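Local coordinates for uncharacterized protein (Ruminococcus gnavus, PDB 4QAN) that is of unknown function but adopts a cystatin-like fold, is a divergent member of the NTF2-like superfamily and binds metal ions, at residues Met34-Ala37 and Leu38-Asp42; Gln289-Lys292 and Leu293-Lys296. All coordinates share one frame; numbering follows the deposited sequence.

Interaction 1: residues Met34-Ala37 and Leu38-Asp42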
# COMPACT_ATOMS: atom_id res chain seq x y z
N MSE A 34 -6.76 9.17 -17.11
CA MSE A 34 -6.33 9.65 -15.79
C MSE A 34 -6.64 11.12 -15.67
O MSE A 34 -7.07 11.57 -14.61
CB MSE A 34 -4.86 9.33 -15.57
CG MSE A 34 -4.35 9.72 -14.20
SE MSE A 34 -5.25 8.67 -12.82
CE MSE A 34 -4.47 6.90 -13.20
N LEU A 35 -6.43 11.88 -16.73
CA LEU A 35 -6.74 13.30 -16.71
C LEU A 35 -8.24 13.56 -16.49
O LEU A 35 -8.62 14.45 -15.71
CB LEU A 35 -6.27 13.96 -18.00
CG LEU A 35 -4.76 14.05 -18.16
CD1 LEU A 35 -4.41 14.44 -19.59
CD2 LEU A 35 -4.16 15.04 -17.18
N SER A 36 -9.09 12.80 -17.18
CA SER A 36 -10.53 12.87 -16.96
C SER A 36 -10.91 12.58 -15.50
O SER A 36 -11.72 13.28 -14.90
CB SER A 36 -11.26 11.87 -17.84
OG SER A 36 -12.61 11.79 -17.44
N ALA A 37 -10.33 11.51 -14.95
CA ALA A 37 -10.59 11.15 -13.57
C ALA A 37 -10.34 12.34 -12.67
O ALA A 37 -11.19 12.69 -11.85
CB ALA A 37 -9.72 9.98 -13.15
N LEU A 38 -9.17 12.97 -12.84
CA LEU A 38 -8.79 14.15 -12.06
C LEU A 38 -9.76 15.30 -12.29
O LEU A 38 -10.12 16.00 -11.36
CB LEU A 38 -7.37 14.60 -12.41
CG LEU A 38 -6.26 13.67 -11.93
CD1 LEU A 38 -5.02 13.79 -12.80
CD2 LEU A 38 -5.90 13.93 -10.48
N LYS A 39 -10.18 15.48 -13.54
CA LYS A 39 -11.13 16.53 -13.87
C LYS A 39 -12.44 16.33 -13.11
O LYS A 39 -13.03 17.30 -12.62
CB LYS A 39 -11.40 16.54 -15.38
CG LYS A 39 -12.26 17.69 -15.87
CD LYS A 39 -12.54 17.54 -17.36
CE LYS A 39 -13.31 18.71 -17.91
NZ LYS A 39 -12.54 19.98 -17.75
N LYS A 40 -12.89 15.08 -13.03
CA LYS A 40 -14.17 14.74 -12.40
C LYS A 40 -14.01 14.43 -10.93
O LYS A 40 -14.95 13.93 -10.30
CB LYS A 40 -14.79 13.52 -13.08
CG LYS A 40 -14.99 13.66 -14.57
CD LYS A 40 -15.35 12.31 -15.18
CE LYS A 40 -16.10 12.47 -16.48
NZ LYS A 40 -15.17 12.68 -17.64
N ASN A 41 -12.84 14.70 -10.37
CA ASN A 41 -12.54 14.36 -8.98
C ASN A 41 -13.08 12.96 -8.61
O ASN A 41 -13.68 12.77 -7.55
CB ASN A 41 -13.10 15.45 -8.06
CG ASN A 41 -12.64 15.30 -6.61
OD1 ASN A 41 -11.60 14.70 -6.31
ND2 ASN A 41 -13.42 15.85 -5.70
N ASP A 42 -12.85 11.98 -9.48
CA ASP A 42 -13.39 10.63 -9.30
C ASP A 42 -12.27 9.66 -8.95
O ASP A 42 -11.55 9.17 -9.82
CB ASP A 42 -14.13 10.17 -10.56
CG ASP A 42 -14.83 8.82 -10.38
OD1 ASP A 42 -14.48 8.07 -9.46
OD2 ASP A 42 -15.73 8.50 -11.19
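Ser36 and Lys40, one turn apart at the C-terminal end of helix 27-39, meet through their polar ends: Lys40 NZ donates to Ser36 OG over 2.7 Å. The lysine chain doubles back alongside the last turn, its CG passing 3.3 Å from Ser36 O, and a bend at its final torsion (chi4 83°) turns the ammonium group onto the hydroxyl. Ser36 OG stands anti to its own backbone N (chi1 170°), on the side where the lysine arrives. On another side of the helix, Leu38 CD1 lies 4.4 Å from CG of Met34, which is present as selenomethionine, a loose apolar contact flanked by Phe102 and Phe159. Beneath these side chains the helix closes in a Schellman motif. Asn41, with positive phi, is its C-prime residue; Asp42 N reaches back to Ala37 O at 3.0 Å, nearly straight at 176°, while Asn41 N bonds Leu38 O at 3.2 Å. Asp42 then caps the next helix through OD1 and Met45 N. Lys40 NZ is gripped by both Ser36 OG and Pro202 O, and the hydroxyl bonds Pro202 O as well, so two oxygens probably stabilise the ammonium and the last turn is tied to the Pro202 loop.

Interaction 2: residues Gln289-Lys292 and Leu293-Lys296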
# COMPACT_ATOMS: atom_id res chain seq x y z
N GLN A 289 24.10 -8.94 -2.72
CA GLN A 289 23.63 -8.69 -1.35
C GLN A 289 22.15 -8.34 -1.32
O GLN A 289 21.45 -8.68 -0.36
CB GLN A 289 24.39 -7.54 -0.70
CG GLN A 289 25.88 -7.76 -0.56
CD GLN A 289 26.60 -6.44 -0.37
OE1 GLN A 289 27.22 -5.93 -1.29
NE2 GLN A 289 26.49 -5.88 0.83
N LEU A 290 21.70 -7.65 -2.36
CA LEU A 290 20.28 -7.38 -2.54
C LEU A 290 19.50 -8.68 -2.74
O LEU A 290 18.42 -8.85 -2.17
CB LEU A 290 20.04 -6.42 -3.71
CG LEU A 290 20.48 -4.97 -3.46
CD1 LEU A 290 20.34 -4.17 -4.74
CD2 LEU A 290 19.67 -4.32 -2.35
N ASN A 291 20.07 -9.61 -3.50
CA ASN A 291 19.45 -10.92 -3.65
C ASN A 291 19.37 -11.68 -2.32
O ASN A 291 18.35 -12.29 -2.03
CB ASN A 291 20.16 -11.75 -4.72
CG ASN A 291 19.57 -11.54 -6.10
OD1 ASN A 291 18.34 -11.50 -6.27
ND2 ASN A 291 20.42 -11.39 -7.10
N LYS A 292 20.41 -11.61 -1.50
CA LYS A 292 20.34 -12.23 -0.17
C LYS A 292 19.18 -11.63 0.63
O LYS A 292 18.42 -12.36 1.27
CB LYS A 292 21.65 -12.10 0.61
CG LYS A 292 22.65 -13.23 0.34
CD LYS A 292 23.21 -13.16 -1.08
CE LYS A 292 24.11 -14.34 -1.44
NZ LYS A 292 25.41 -14.29 -0.73
N LEU A 293 19.04 -10.30 0.59
CA LEU A 293 17.99 -9.63 1.35
C LEU A 293 16.62 -10.06 0.82
O LEU A 293 15.72 -10.33 1.59
CB LEU A 293 18.17 -8.11 1.30
CG LEU A 293 17.01 -7.27 1.85
CD1 LEU A 293 16.76 -7.59 3.30
CD2 LEU A 293 17.27 -5.77 1.66
N ARG A 294 16.49 -10.12 -0.50
CA ARG A 294 15.30 -10.68 -1.14
C ARG A 294 14.95 -12.05 -0.54
O ARG A 294 13.82 -12.30 -0.13
CB ARG A 294 15.52 -10.80 -2.65
CG ARG A 294 14.28 -10.63 -3.50
CD ARG A 294 14.62 -10.61 -4.99
NE ARG A 294 14.72 -11.95 -5.55
CZ ARG A 294 15.05 -12.22 -6.81
NH1 ARG A 294 15.35 -11.24 -7.66
NH2 ARG A 294 15.11 -13.48 -7.23
N GLY A 295 15.95 -12.93 -0.43
CA GLY A 295 15.74 -14.29 0.04
C GLY A 295 15.28 -14.33 1.47
O GLY A 295 14.49 -15.18 1.87
N LYS A 296 15.76 -13.37 2.24
CA LYS A 296 15.47 -13.22 3.66
C LYS A 296 14.04 -12.72 3.93
O LYS A 296 13.54 -12.82 5.06
CB LYS A 296 16.51 -12.26 4.22
CG LYS A 296 16.68 -12.21 5.73
CD LYS A 296 18.03 -11.56 6.04
CE LYS A 296 17.97 -10.70 7.29
NZ LYS A 296 17.50 -11.46 8.48
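Helix 287-296, a short helix packed against helix 61-67, carries this contact on its last two turns. Asn291 and Arg294 provide its main side-chain meeting. They run side by side in the same direction, and their flat ends are perpendicular, amide plane against guanidinium plane at 90°. Asn291 OD1 sits over one face of the guanidinium, displaced toward its rim, 3.3 Å from Arg294 NH1 and 3.4 Å from Arg294 CZ. Because the oxygen lies above the group, the N-H bonds do not aim at it and the approach is not a hydrogen bond; attraction between the partly negative oxygen and the cation probably favours it all the same. A bend at chi3 (85°) of Arg294 turns the face of its guanidinium to the amide oxygen of Asn291. Arg294 NE also has a long, weak ion pair with Asp82, and its side chain touches Phe61.

The backbone beneath is regular. Arg294 N donates to Leu290 O at 2.9 Å, Gly295 N to Asn291 O at 3.0 Å, and Lys296 N to Lys292 O at 3.0 Å. Leu290 and Leu293 form the buried side, Leu290 against Val62 and Leu293 against Leu73 and Thr277. Lys292 turns its amine to Glu288 in a salt bridge one turn earlier, whereas Lys296 NZ bonds to Leu275 O at the C-terminal end of helix 254-275. Leucines on the inner side and charged or amide side chains toward the surface make this a typical amphipathic alpha-helix.

Interaction 1 precedes interaction 2 along the chain, and the two lie on opposite sides of the chain's centre. Their centres are 40 Å apart and their nearest atoms about 27 Å, so they do not touch. They share neither helix nor sheet: helix 27-39 borders the antiparallel sheet through strand 153-164, whereas helix 287-296 is followed, after a loop, by strand 305-314 of the mixed sheet. The second helix nevertheless packs on helix 61-67, from the early part of the chain, so sequence-distant regions are brought together there. Both contacts are local, each within a continuous segment near a helix end, and both lie away from Ser360, where magnesium has been seen to bind.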